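Local coordinates for protein interleukin-1beta (Gallus gallus, PDB 2WRY) that probably acts as a secreted inflammatory cytokine of the IL-1 family, its beta-trefoil domain binding the interleukin-1 receptor, at residues A3-T7 with V96-D101; R45-Y51 with P66-K72; T106-Y111 with F123-A127; F132-L137 with V152-Y157. All blocks are in the same frame, centred on the assembly; numbering follows the deposited sequence.

Interaction 1. Residues A3-T7 with V96-D101; sequences AFRYT and VMRDID
Tyr6 swings its ring along the strand partner until CE2, approaching obliquely, meets the CG1 methyl of Val96 at 3.4 Å. The torsion explains the reach: CG lies anti to the backbone N (chi1 179°), which sends the ring past Met97 O to the start of 96-101, while the hydroxyl bonds to Ser9 OG. An alanine in place of Tyr6 is likely to leave Val96 without its aromatic cover and Ser9 without this hydroxyl partner. Phe4, turned the other way at chi1 (-53°), presents CD1 at the rim of its ring to CG2 of Ile100, 3.9 Å off. These two bulky apolar side chains lie on the same face of the sheet, where Tyr51 touches both. On the face of Arg5 and Asp99 the aliphatic CG of Arg5 lies 3.4 Å from Asp99 OD1; the carboxylate's OD2 instead takes the NE of Arg98 in a 2.7 Å salt bridge. Three backbone bonds join the segments, Phe4 and Ile100 exchanging two and Tyr6 N reaching Arg98 O. This is a short antiparallel pairing at the surface, joining the N-terminal strand 4-16 to strand 99-100 within the beta-trefoil fold.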
loop_
_atom_site.group_PDB
_atom_site.type_symbol
_atom_site.label_atom_id
_atom_site.label_comp_id
_atom_site.label_asym_id
_atom_site.label_seq_id
_atom_site.Cartn_x
_atom_site.Cartn_y
_atom_site.Cartn_z
ATOM N N ALA A 3 -6.327 0.356 -19.777
ATOM C CA ALA A 3 -6.823 1.156 -18.627
ATOM C C ALA A 3 -5.705 1.949 -17.947
ATOM O O ALA A 3 -5.836 3.160 -17.821
ATOM C CB ALA A 3 -7.591 0.287 -17.638
ATOM N N PHE A 4 -4.610 1.292 -17.527
ATOM C CA PHE A 4 -3.433 2.013 -17.017
ATOM C C PHE A 4 -2.144 1.493 -17.673
ATOM O O PHE A 4 -2.018 0.291 -17.907
ATOM C CB PHE A 4 -3.281 1.850 -15.498
ATOM C CG PHE A 4 -4.511 2.195 -14.707
ATOM C CD1 PHE A 4 -5.399 1.195 -14.308
ATOM C CD2 PHE A 4 -4.768 3.514 -14.346
ATOM C CE1 PHE A 4 -6.551 1.501 -13.561
ATOM C CE2 PHE A 4 -5.921 3.834 -13.591
ATOM C CZ PHE A 4 -6.798 2.824 -13.203
ATOM N N ARG A 5 -1.198 2.390 -17.955
ATOM C CA ARG A 5 0.125 1.997 -18.453
ATOM C C ARG A 5 1.202 2.521 -17.540
ATOM O O ARG A 5 1.146 3.664 -17.092
ATOM C CB ARG A 5 0.387 2.558 -19.850
ATOM C CG ARG A 5 -0.298 1.802 -20.956
ATOM C CD ARG A 5 0.048 2.394 -22.328
ATOM N NE ARG A 5 0.186 3.853 -22.276
ATOM C CZ ARG A 5 -0.827 4.710 -22.147
ATOM N NH1 ARG A 5 -2.082 4.274 -22.057
ATOM N NH2 ARG A 5 -0.577 6.015 -22.094
ATOM N N TYR A 6 2.174 1.667 -17.255
ATOM C CA TYR A 6 3.294 1.981 -16.373
ATOM C C TYR A 6 4.096 3.146 -16.924
ATOM O O TYR A 6 4.374 3.195 -18.118
ATOM C CB TYR A 6 4.189 0.746 -16.333
ATOM C CG TYR A 6 5.441 0.837 -15.503
ATOM C CD1 TYR A 6 6.626 1.329 -16.041
ATOM C CD2 TYR A 6 5.484 0.317 -14.219
ATOM C CE1 TYR A 6 7.797 1.373 -15.283
ATOM C CE2 TYR A 6 6.635 0.352 -13.455
ATOM C CZ TYR A 6 7.802 0.880 -13.998
ATOM O OH TYR A 6 8.951 0.899 -13.258
ATOM N N THR A 7 4.488 4.077 -16.052
ATOM C CA THR A 7 5.396 5.150 -16.465
ATOM C C THR A 7 6.794 5.035 -15.835
ATOM O O THR A 7 7.811 5.087 -16.546
ATOM C CB THR A 7 4.767 6.568 -16.251
ATOM O OG1 THR A 7 4.641 6.845 -14.867
ATOM C CG2 THR A 7 3.415 6.606 -16.818
ATOM N N VAL A 96 6.836 -6.772 -12.672
ATOM C CA VAL A 96 6.398 -5.415 -12.946
ATOM C C VAL A 96 5.454 -5.438 -14.133
ATOM O O VAL A 96 5.763 -6.026 -15.169
ATOM C CB VAL A 96 7.586 -4.474 -13.209
ATOM C CG1 VAL A 96 7.091 -3.017 -13.321
ATOM C CG2 VAL A 96 8.623 -4.608 -12.113
ATOM N N MET A 97 4.293 -4.815 -13.968
ATOM C CA MET A 97 3.226 -4.867 -14.962
ATOM C C MET A 97 3.187 -3.600 -15.803
ATOM O O MET A 97 2.999 -2.494 -15.302
ATOM C CB MET A 97 1.891 -5.130 -14.264
ATOM C CG MET A 97 1.796 -6.561 -13.748
ATOM S SD MET A 97 0.624 -6.724 -12.411
ATOM C CE MET A 97 1.587 -6.071 -11.026
ATOM N N ARG A 98 3.452 -3.764 -17.089
ATOM C CA ARG A 98 3.420 -2.672 -18.022
ATOM C C ARG A 98 1.983 -2.190 -18.212
ATOM O O ARG A 98 1.719 -0.998 -18.274
ATOM C CB ARG A 98 4.014 -3.152 -19.357
ATOM C CG ARG A 98 3.770 -2.273 -20.535
ATOM C CD ARG A 98 4.168 -3.029 -21.820
ATOM N NE ARG A 98 3.347 -4.231 -21.993
ATOM C CZ ARG A 98 3.765 -5.500 -21.904
ATOM N NH1 ARG A 98 5.043 -5.802 -21.661
ATOM N NH2 ARG A 98 2.881 -6.477 -22.067
ATOM N N ASP A 99 1.069 -3.144 -18.295
ATOM C CA ASP A 99 -0.326 -2.848 -18.603
ATOM C C ASP A 99 -1.271 -3.395 -17.562
ATOM O O ASP A 99 -1.201 -4.566 -17.174
ATOM C CB ASP A 99 -0.709 -3.433 -19.966
ATOM C CG ASP A 99 0.032 -2.779 -21.108
ATOM O OD1 ASP A 99 -0.141 -1.562 -21.335
ATOM O OD2 ASP A 99 0.787 -3.502 -21.788
ATOM N N ILE A 100 -2.186 -2.532 -17.122
ATOM C CA ILE A 100 -3.278 -2.943 -16.239
ATOM C C ILE A 100 -4.529 -2.705 -17.038
ATOM O O ILE A 100 -4.974 -1.559 -17.162
ATOM C CB ILE A 100 -3.368 -2.086 -14.965
ATOM C CG1 ILE A 100 -2.062 -2.095 -14.182
ATOM C CG2 ILE A 100 -4.545 -2.578 -14.130
ATOM C CD1 ILE A 100 -1.662 -3.417 -13.649
ATOM N N ASP A 101 -5.077 -3.777 -17.601
ATOM C CA ASP A 101 -6.098 -3.647 -18.628
ATOM C C ASP A 101 -7.236 -4.636 -18.440
ATOM O O ASP A 101 -7.942 -4.982 -19.397
ATOM C CB ASP A 101 -5.474 -3.764 -20.035
ATOM C CG ASP A 101 -4.726 -5.080 -20.257
ATOM O OD1 ASP A 101 -4.622 -5.931 -19.328
ATOM O OD2 ASP A 101 -4.235 -5.273 -21.397
#

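Interaction 2. Residues R45-Y51 with P66-K72; sequences RLNIALY and PVALGIK
Ile48 lays its CG2 methyl against CG1 of Val67 at 3.6 Å, and its CG1 runs alongside the end of Leu69, 3.8 Å from CD2. With chi1 at -57°, CG2 stands anti to the backbone N and CG1 beside it, an arrangement that gives CG2 to Val67 and CG1 to Leu69. Leu46, Leu50 and Ile71 continue this apolar face: Leu46 CD2 lies beside Ile71 CD1, both side chains pointing the same way, whereas Leu50 crosses Val67 obliquely. Branched aliphatic residues suit it, since their methyls mesh across the pairs. The other face has small residues in the middle. Ala49 and Ala68 bring their CB atoms to 4.2 Å, and Tyr51 extends its ring beside them, CE2 being 3.8 Å from Ala68 CB, while its hydroxyl bonds to Met97 O. A side chain at Gly70 would probably crowd Asn47 O, which is consistent with a glycine there. Six backbone hydrogen bonds tie the strands, Asn47 and Gly70 exchanging two and Ala49 and Ala68 another two. At the exposed end Arg45 and Lys72 run side by side, NH2 and NZ 4.4 Å apart, and a water bridges Arg45 N to Lys72 O. The chemistry thus divides along the strands: buried methyls and a regular set of amide bonds probably supply most of the cohesion, while the two like charges would probably add mild repulsion at the solvent-facing end, which Asp13, touching Arg45, may temper.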
loop_
_atom_site.group_PDB
_atom_site.type_symbol
_atom_site.label_atom_id
_atom_site.label_comp_id
_atom_site.label_asym_id
_atom_site.label_seq_id
_atom_site.Cartn_x
_atom_site.Cartn_y
_atom_site.Cartn_z
ATOM N N ARG A 45 10.799 -0.843 2.309
ATOM C CA ARG A 45 10.633 0.343 1.465
ATOM C C ARG A 45 9.666 -0.030 0.354
ATOM O O ARG A 45 9.502 -1.226 0.039
ATOM C CB ARG A 45 11.959 0.814 0.859
ATOM C CG ARG A 45 12.875 1.430 1.895
ATOM C CD ARG A 45 13.527 2.707 1.382
ATOM N NE ARG A 45 14.350 2.555 0.187
ATOM C CZ ARG A 45 14.673 3.548 -0.646
ATOM N NH1 ARG A 45 14.239 4.796 -0.437
ATOM N NH2 ARG A 45 15.439 3.289 -1.701
ATOM N N LEU A 46 8.998 0.963 -0.221
ATOM C CA LEU A 46 8.058 0.701 -1.311
ATOM C C LEU A 46 8.648 1.140 -2.635
ATOM O O LEU A 46 9.203 2.239 -2.741
ATOM C CB LEU A 46 6.715 1.428 -1.089
ATOM C CG LEU A 46 5.936 1.069 0.178
ATOM C CD1 LEU A 46 4.594 1.805 0.200
ATOM C CD2 LEU A 46 5.690 -0.475 0.300
ATOM N N ASN A 47 8.530 0.300 -3.651
ATOM C CA ASN A 47 8.885 0.734 -4.987
ATOM C C ASN A 47 7.542 1.081 -5.601
ATOM O O ASN A 47 6.764 0.183 -5.966
ATOM C CB ASN A 47 9.575 -0.388 -5.774
ATOM C CG ASN A 47 10.761 0.128 -6.604
ATOM O OD1 ASN A 47 10.848 1.319 -6.961
ATOM N ND2 ASN A 47 11.643 -0.789 -6.977
ATOM N N ILE A 48 7.241 2.372 -5.639
ATOM C CA ILE A 48 5.937 2.853 -6.095
ATOM C C ILE A 48 5.934 3.049 -7.598
ATOM O O ILE A 48 6.626 3.931 -8.130
ATOM C CB ILE A 48 5.505 4.144 -5.367
ATOM C CG1 ILE A 48 5.494 3.877 -3.850
ATOM C CG2 ILE A 48 4.121 4.595 -5.895
ATOM C CD1 ILE A 48 4.919 5.009 -3.002
ATOM N N ALA A 49 5.201 2.181 -8.293
ATOM C CA ALA A 49 5.118 2.277 -9.757
ATOM C C ALA A 49 4.002 3.236 -10.109
ATOM O O ALA A 49 2.830 2.995 -9.767
ATOM C CB ALA A 49 4.805 0.926 -10.363
ATOM N N LEU A 50 4.354 4.319 -10.779
ATOM C CA LEU A 50 3.352 5.265 -11.234
ATOM C C LEU A 50 2.794 4.882 -12.593
ATOM O O LEU A 50 3.556 4.555 -13.509
ATOM C CB LEU A 50 3.958 6.681 -11.252
ATOM C CG LEU A 50 3.123 7.866 -11.713
ATOM C CD1 LEU A 50 1.928 8.054 -10.790
ATOM C CD2 LEU A 50 4.019 9.130 -11.800
ATOM N N TYR A 51 1.468 4.936 -12.718
ATOM C CA TYR A 51 0.767 4.629 -13.967
ATOM C C TYR A 51 0.110 5.877 -14.543
ATOM O O TYR A 51 -0.201 6.819 -13.800
ATOM C CB TYR A 51 -0.289 3.528 -13.711
ATOM C CG TYR A 51 0.357 2.170 -13.520
ATOM C CD1 TYR A 51 0.422 1.244 -14.582
ATOM C CD2 TYR A 51 0.940 1.817 -12.298
ATOM C CE1 TYR A 51 1.071 0.004 -14.413
ATOM C CE2 TYR A 51 1.569 0.593 -12.122
ATOM C CZ TYR A 51 1.629 -0.307 -13.184
ATOM O OH TYR A 51 2.274 -1.504 -12.973
ATOM N N PRO A 66 -2.634 6.960 -10.074
ATOM C CA PRO A 66 -2.779 5.521 -9.876
ATOM C C PRO A 66 -1.391 4.887 -9.770
ATOM O O PRO A 66 -0.502 5.219 -10.574
ATOM C CB PRO A 66 -3.519 5.058 -11.138
ATOM C CG PRO A 66 -3.225 6.120 -12.206
ATOM C CD PRO A 66 -2.767 7.376 -11.482
ATOM N N VAL A 67 -1.197 4.037 -8.764
ATOM C CA VAL A 67 0.110 3.431 -8.504
ATOM C C VAL A 67 -0.025 1.954 -8.175
ATOM O O VAL A 67 -1.091 1.507 -7.734
ATOM C CB VAL A 67 0.857 4.120 -7.314
ATOM C CG1 VAL A 67 1.122 5.587 -7.598
ATOM C CG2 VAL A 67 0.069 3.975 -5.968
ATOM N N ALA A 68 1.061 1.191 -8.391
ATOM C CA ALA A 68 1.170 -0.144 -7.789
ATOM C C ALA A 68 2.239 -0.030 -6.709
ATOM O O ALA A 68 3.183 0.761 -6.858
ATOM C CB ALA A 68 1.554 -1.205 -8.809
ATOM N N LEU A 69 2.105 -0.823 -5.645
ATOM C CA LEU A 69 2.996 -0.728 -4.475
ATOM C C LEU A 69 3.828 -1.995 -4.361
ATOM O O LEU A 69 3.330 -3.043 -3.948
ATOM C CB LEU A 69 2.188 -0.495 -3.215
ATOM C CG LEU A 69 1.298 0.753 -3.293
ATOM C CD1 LEU A 69 0.473 0.854 -2.028
ATOM C CD2 LEU A 69 2.173 2.000 -3.476
ATOM N N GLY A 70 5.089 -1.892 -4.786
ATOM C CA GLY A 70 6.012 -3.011 -4.729
ATOM C C GLY A 70 6.725 -3.023 -3.384
ATOM O O GLY A 70 7.052 -1.968 -2.831
ATOM N N ILE A 71 6.907 -4.214 -2.830
ATOM C CA ILE A 71 7.617 -4.371 -1.565
ATOM C C ILE A 71 9.081 -4.546 -1.946
ATOM O O ILE A 71 9.473 -5.642 -2.397
ATOM C CB ILE A 71 7.106 -5.606 -0.778
ATOM C CG1 ILE A 71 5.569 -5.602 -0.667
ATOM C CG2 ILE A 71 7.754 -5.657 0.605
ATOM C CD1 ILE A 71 5.008 -4.265 -0.116
ATOM N N LYS A 72 9.855 -3.460 -1.825
ATOM C CA LYS A 72 11.174 -3.364 -2.443
ATOM C C LYS A 72 12.114 -4.454 -1.941
ATOM O O LYS A 72 12.302 -4.636 -0.740
ATOM C CB LYS A 72 11.786 -1.980 -2.202
ATOM C CG LYS A 72 13.127 -1.813 -2.905
ATOM C CD LYS A 72 13.492 -0.326 -2.818
ATOM C CE LYS A 72 14.677 0.025 -3.727
ATOM N NZ LYS A 72 15.866 -0.783 -3.410
HETATM O O HOH W 1 12.433 -3.085 1.517
#

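Interaction 3. Residues T106-Y111 with F123-A127; sequences TRFIFY and FESAA
The methyl of Ala126 is the bump of this contact, and Thr106, Ile109 and Tyr111 form the hollow that receives it. Thr106 CG2 and Ile109 CG2 each approach Ala126 CB to 3.7 Å, and Tyr111 brings CE2 up obliquely to the same distance from that carbon. In both Thr106 and Ile109, CG2 lies anti to the backbone N, which turns these methyls toward the alanine; a small residue fits because three side chains and Ile109 O close round one carbon. Ala127 makes a second, shallower bump, its CB resting 3.9 Å from Arg107 CA where the chain turns before the strand. On the face away from Tyr111 and Glu124, Phe110 spreads its ring beside the backbone of Ser125, CD2 being 3.8 Å from Ser125 CA, and its CB faces that of Phe123. Leu69 touches both phenylalanines and extends this apolar layer. Backbone bonds fix the register of the hairpin: Tyr111 and Glu124 exchange two, Tyr111 N lying 2.7 Å from Glu124 O, and Ala126 N reaches Ile109 O. A water over the centre of one face of the Phe110 ring donates to Arg107 O and Ile109 O and accepts from Ser125 OG, which is also hydrogen-bonded to Phe128 N. Ile109 O is therefore gripped twice, by an amide and by this water. Where the strand pairing gives way to turns, polar backbone atoms are thus satisfied by a bound water and a serine hydroxyl, while the Ala126 methyl packs against threonine, isoleucine and tyrosine carbons.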
loop_
_atom_site.group_PDB
_atom_site.type_symbol
_atom_site.label_atom_id
_atom_site.label_comp_id
_atom_site.label_asym_id
_atom_site.label_seq_id
_atom_site.Cartn_x
_atom_site.Cartn_y
_atom_site.Cartn_z
ATOM N N THR A 106 -6.628 -4.848 -12.016
ATOM C CA THR A 106 -6.877 -3.625 -11.235
ATOM C C THR A 106 -6.677 -3.843 -9.722
ATOM O O THR A 106 -6.478 -2.861 -8.982
ATOM C CB THR A 106 -8.243 -3.006 -11.584
ATOM O OG1 THR A 106 -8.223 -2.632 -12.972
ATOM C CG2 THR A 106 -8.517 -1.765 -10.747
ATOM N N ARG A 107 -6.645 -5.105 -9.271
ATOM C CA ARG A 107 -6.341 -5.433 -7.863
ATOM C C ARG A 107 -5.026 -4.814 -7.382
ATOM O O ARG A 107 -4.863 -4.551 -6.174
ATOM C CB ARG A 107 -6.320 -6.964 -7.630
ATOM C CG ARG A 107 -5.113 -7.699 -8.217
ATOM C CD ARG A 107 -5.321 -9.181 -8.050
ATOM N NE ARG A 107 -4.175 -10.011 -8.420
ATOM C CZ ARG A 107 -3.970 -10.486 -9.645
ATOM N NH1 ARG A 107 -4.779 -10.136 -10.643
ATOM N NH2 ARG A 107 -2.920 -11.261 -9.893
ATOM N N PHE A 108 -4.099 -4.584 -8.319
ATOM C CA PHE A 108 -2.789 -4.036 -7.968
ATOM C C PHE A 108 -2.746 -2.526 -7.901
ATOM O O PHE A 108 -1.739 -1.983 -7.469
ATOM C CB PHE A 108 -1.753 -4.452 -9.009
ATOM C CG PHE A 108 -1.443 -5.918 -8.969
ATOM C CD1 PHE A 108 -0.746 -6.467 -7.890
ATOM C CD2 PHE A 108 -1.839 -6.746 -10.019
ATOM C CE1 PHE A 108 -0.427 -7.829 -7.849
ATOM C CE2 PHE A 108 -1.543 -8.129 -9.980
ATOM C CZ PHE A 108 -0.841 -8.661 -8.907
ATOM N N ILE A 109 -3.812 -1.852 -8.340
ATOM C CA ILE A 109 -3.794 -0.393 -8.446
ATOM C C ILE A 109 -4.436 0.277 -7.230
ATOM O O ILE A 109 -5.512 -0.115 -6.776
ATOM C CB ILE A 109 -4.473 0.103 -9.771
ATOM C CG1 ILE A 109 -3.701 -0.389 -10.998
ATOM C CG2 ILE A 109 -4.601 1.640 -9.812
ATOM C CD1 ILE A 109 -2.258 0.121 -11.062
ATOM N N PHE A 110 -3.735 1.280 -6.713
ATOM C CA PHE A 110 -4.218 2.163 -5.639
ATOM C C PHE A 110 -4.134 3.579 -6.133
ATOM O O PHE A 110 -3.273 3.901 -6.946
ATOM C CB PHE A 110 -3.350 2.023 -4.379
ATOM C CG PHE A 110 -3.371 0.630 -3.791
ATOM C CD1 PHE A 110 -2.585 -0.394 -4.340
ATOM C CD2 PHE A 110 -4.189 0.329 -2.697
ATOM C CE1 PHE A 110 -2.607 -1.701 -3.787
ATOM C CE2 PHE A 110 -4.239 -0.972 -2.140
ATOM C CZ PHE A 110 -3.444 -1.999 -2.706
ATOM N N TYR A 111 -5.031 4.445 -5.657
ATOM C CA TYR A 111 -4.837 5.875 -5.872
ATOM C C TYR A 111 -4.080 6.477 -4.717
ATOM O O TYR A 111 -4.470 6.355 -3.546
ATOM C CB TYR A 111 -6.176 6.564 -6.076
ATOM C CG TYR A 111 -6.833 6.104 -7.360
ATOM C CD1 TYR A 111 -6.358 6.551 -8.598
ATOM C CD2 TYR A 111 -7.908 5.225 -7.347
ATOM C CE1 TYR A 111 -6.950 6.160 -9.789
ATOM C CE2 TYR A 111 -8.505 4.803 -8.567
ATOM C CZ TYR A 111 -8.008 5.290 -9.770
ATOM O OH TYR A 111 -8.556 4.911 -10.997
ATOM N N PHE A 123 -3.790 5.819 0.660
ATOM C CA PHE A 123 -3.829 4.938 -0.517
ATOM C C PHE A 123 -5.174 4.258 -0.613
ATOM O O PHE A 123 -5.509 3.453 0.259
ATOM C CB PHE A 123 -2.730 3.862 -0.422
ATOM C CG PHE A 123 -1.346 4.403 -0.525
ATOM C CD1 PHE A 123 -0.802 4.721 -1.758
ATOM C CD2 PHE A 123 -0.575 4.523 0.612
ATOM C CE1 PHE A 123 0.495 5.215 -1.852
ATOM C CE2 PHE A 123 0.737 5.030 0.544
ATOM C CZ PHE A 123 1.277 5.356 -0.692
ATOM N N GLU A 124 -5.931 4.601 -1.651
ATOM C CA GLU A 124 -7.264 4.030 -1.856
ATOM C C GLU A 124 -7.213 2.940 -2.914
ATOM O O GLU A 124 -6.658 3.160 -3.989
ATOM C CB GLU A 124 -8.240 5.120 -2.301
ATOM C CG GLU A 124 -9.690 4.597 -2.435
ATOM C CD GLU A 124 -10.678 5.689 -2.805
ATOM O OE1 GLU A 124 -10.249 6.850 -3.056
ATOM O OE2 GLU A 124 -11.895 5.383 -2.861
ATOM N N SER A 125 -7.785 1.785 -2.611
ATOM C CA SER A 125 -7.863 0.713 -3.625
ATOM C C SER A 125 -8.670 1.120 -4.850
ATOM O O SER A 125 -9.785 1.633 -4.719
ATOM C CB SER A 125 -8.484 -0.545 -3.004
ATOM O OG SER A 125 -8.640 -1.536 -3.994
ATOM N N ALA A 126 -8.144 0.821 -6.040
ATOM C CA ALA A 126 -8.921 1.003 -7.270
ATOM C C ALA A 126 -9.942 -0.120 -7.467
ATOM O O ALA A 126 -11.019 0.113 -8.062
ATOM C CB ALA A 126 -8.006 1.103 -8.507
ATOM N N ALA A 127 -9.601 -1.332 -7.019
ATOM C CA ALA A 127 -10.489 -2.491 -7.162
ATOM C C ALA A 127 -11.619 -2.421 -6.159
ATOM O O ALA A 127 -12.724 -2.918 -6.430
ATOM C CB ALA A 127 -9.721 -3.784 -6.991
HETATM O O HOH W 2 -6.568 -2.332 -5.495
#

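Interaction 4. Residues F132-L137 with V152-Y157; sequences FICTSL and VNIATY
Thr135 and Ile154 form a single antiparallel bridge, each backbone N bonded to the other's O; the paired part is short, the segments' end-to-end directions being 112° apart. The bond from Thr135 N to Ile154 O is 2.8 Å long. Two waters link the segments beyond the bridge, one lying between Ile133 O and Ala155 O and the other joining Leu137 N to Val152 O. Among the side chains, Tyr157 comes in with its ring edge toward Ile133 O, to which its hydroxyl donates a weak 2.9 Å bond; the first water also lies within hydrogen-bonding distance of that oxygen. The CG2 methyl of Thr135 meets the ring's edge on the CE1 side, 4.0 Å from CE1. Thr135 OG1 sits between backbone N and carbonyl carbon (chi1 66°), close to Ile154 CB, and bonds to Asp16. A phenylalanine in place of Tyr157 would probably cost Ile133 O its weak hydroxyl partner. At the exposed end Leu137 spreads its methyls over Val152 and Ile154, CD1 being 3.9 Å from Val152 CG1. Strand 120-125 borders the contact through Phe123, which bonds to Ile133, while strand 4-16 packs Ile14 and Asp16 against Tyr157, and strand 144-146 pairs with 132-134.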
loop_
_atom_site.group_PDB
_atom_site.type_symbol
_atom_site.label_atom_id
_atom_site.label_comp_id
_atom_site.label_asym_id
_atom_site.label_seq_id
_atom_site.Cartn_x
_atom_site.Cartn_y
_atom_site.Cartn_z
ATOM N N PHE A 132 -9.133 1.699 2.024
ATOM C CA PHE A 132 -7.833 2.335 2.175
ATOM C C PHE A 132 -6.866 1.477 2.947
ATOM O O PHE A 132 -7.250 0.764 3.886
ATOM C CB PHE A 132 -7.979 3.670 2.935
ATOM C CG PHE A 132 -8.792 4.714 2.220
ATOM C CD1 PHE A 132 -8.182 5.787 1.599
ATOM C CD2 PHE A 132 -10.189 4.644 2.204
ATOM C CE1 PHE A 132 -8.947 6.761 0.927
ATOM C CE2 PHE A 132 -10.946 5.637 1.554
ATOM C CZ PHE A 132 -10.323 6.693 0.939
ATOM N N ILE A 133 -5.591 1.548 2.561
ATOM C CA ILE A 133 -4.566 0.792 3.280
ATOM C C ILE A 133 -4.432 1.344 4.699
ATOM O O ILE A 133 -4.319 2.570 4.896
ATOM C CB ILE A 133 -3.185 0.846 2.582
ATOM C CG1 ILE A 133 -3.275 0.281 1.154
ATOM C CG2 ILE A 133 -2.144 0.110 3.458
ATOM C CD1 ILE A 133 -1.966 0.322 0.412
ATOM N N CYS A 134 -4.485 0.464 5.683
ATOM C CA CYS A 134 -4.451 0.926 7.072
ATOM C C CYS A 134 -3.591 0.082 7.987
ATOM O O CYS A 134 -3.310 -1.086 7.726
ATOM C CB CYS A 134 -5.868 1.021 7.662
ATOM S SG CYS A 134 -6.670 -0.594 7.794
ATOM N N THR A 135 -3.165 0.704 9.076
ATOM C CA THR A 135 -2.485 -0.018 10.141
ATOM C C THR A 135 -3.329 0.027 11.409
ATOM O O THR A 135 -4.215 0.877 11.572
ATOM C CB THR A 135 -1.087 0.587 10.438
ATOM O OG1 THR A 135 -1.236 1.905 10.976
ATOM C CG2 THR A 135 -0.245 0.603 9.149
ATOM N N SER A 136 -3.036 -0.889 12.312
ATOM C CA SER A 136 -3.700 -0.909 13.588
ATOM C C SER A 136 -3.133 0.204 14.452
ATOM O O SER A 136 -2.021 0.663 14.229
ATOM C CB SER A 136 -3.403 -2.251 14.242
ATOM O OG SER A 136 -3.960 -2.320 15.530
ATOM N N LEU A 137 -3.892 0.633 15.455
ATOM C CA LEU A 137 -3.334 1.510 16.496
ATOM C C LEU A 137 -2.296 0.783 17.348
ATOM O O LEU A 137 -1.409 1.426 17.932
ATOM C CB LEU A 137 -4.449 2.030 17.404
ATOM C CG LEU A 137 -5.648 2.743 16.752
ATOM C CD1 LEU A 137 -6.671 3.217 17.799
ATOM C CD2 LEU A 137 -5.200 3.898 15.899
ATOM N N VAL A 152 -10.246 4.431 14.342
ATOM C CA VAL A 152 -9.697 3.308 15.140
ATOM C C VAL A 152 -8.745 2.438 14.313
ATOM O O VAL A 152 -8.644 1.213 14.460
ATOM C CB VAL A 152 -10.800 2.451 15.848
ATOM C CG1 VAL A 152 -10.197 1.681 17.010
ATOM C CG2 VAL A 152 -11.941 3.325 16.331
ATOM N N ASN A 153 -8.054 3.128 13.423
ATOM C CA ASN A 153 -6.912 2.597 12.659
ATOM C C ASN A 153 -6.183 3.825 12.121
ATOM O O ASN A 153 -6.651 4.975 12.292
ATOM C CB ASN A 153 -7.379 1.702 11.493
ATOM C CG ASN A 153 -8.251 2.447 10.499
ATOM O OD1 ASN A 153 -7.779 3.318 9.780
ATOM N ND2 ASN A 153 -9.551 2.099 10.463
ATOM N N ILE A 154 -5.053 3.602 11.463
ATOM C CA ILE A 154 -4.321 4.713 10.862
ATOM C C ILE A 154 -4.295 4.442 9.359
ATOM O O ILE A 154 -3.851 3.376 8.928
ATOM C CB ILE A 154 -2.900 4.812 11.417
ATOM C CG1 ILE A 154 -2.954 5.220 12.901
ATOM C CG2 ILE A 154 -2.078 5.795 10.596
ATOM C CD1 ILE A 154 -1.696 4.891 13.625
ATOM N N ALA A 155 -4.757 5.402 8.568
ATOM C CA ALA A 155 -4.756 5.249 7.107
ATOM C C ALA A 155 -3.967 6.399 6.449
ATOM O O ALA A 155 -4.087 6.625 5.259
ATOM C CB ALA A 155 -6.196 5.162 6.542
ATOM N N THR A 156 -3.143 7.066 7.251
ATOM C CA THR A 156 -2.386 8.249 6.841
ATOM C C THR A 156 -0.902 7.960 7.045
ATOM O O THR A 156 -0.497 7.481 8.134
ATOM C CB THR A 156 -2.788 9.501 7.692
ATOM O OG1 THR A 156 -4.208 9.737 7.581
ATOM C CG2 THR A 156 -2.028 10.748 7.216
ATOM N N TYR A 157 -0.121 8.284 6.009
ATOM C CA TYR A 157 1.317 7.937 5.933
ATOM C C TYR A 157 2.151 9.141 5.584
ATOM O O TYR A 157 1.668 10.133 5.033
ATOM C CB TYR A 157 1.551 6.820 4.871
ATOM C CG TYR A 157 0.738 5.590 5.170
ATOM C CD1 TYR A 157 1.201 4.597 6.072
ATOM C CD2 TYR A 157 -0.542 5.462 4.643
ATOM C CE1 TYR A 157 0.395 3.490 6.417
ATOM C CE2 TYR A 157 -1.349 4.373 4.983
ATOM C CZ TYR A 157 -0.893 3.405 5.861
ATOM O OH TYR A 157 -1.716 2.331 6.146
HETATM O O HOH W 3 -4.485 4.844 3.187
HETATM O O HOH W 4 -6.620 -0.411 15.592
#

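Interactions 1, 2 and 3 meet on one side of the beta-trefoil, with centres 11 to 13 Å apart, and all reach the same antiparallel sheet. Besides the Tyr51 hydroxyl bond, interaction 2 is tied to interaction 1 where Thr7 N reaches Leu50 O. Val67 N to Phe110 O, 2.8 Å, joins interaction 2 to interaction 3, while Met97 SD packs 3.4 Å from Phe108 CD2 and Ile100 on Ile109 between interactions 1 and 3. Interaction 4 lies on the opposite side of the chain's centre from interactions 1 and 2, about 27 Å from interaction 1 between centres. It touches interaction 3 where Phe110 CE2 lies 3.7 Å from Ile133 CG1, and interaction 2 where Leu69 CD1 meets Ile133 CD1 at 3.5 Å.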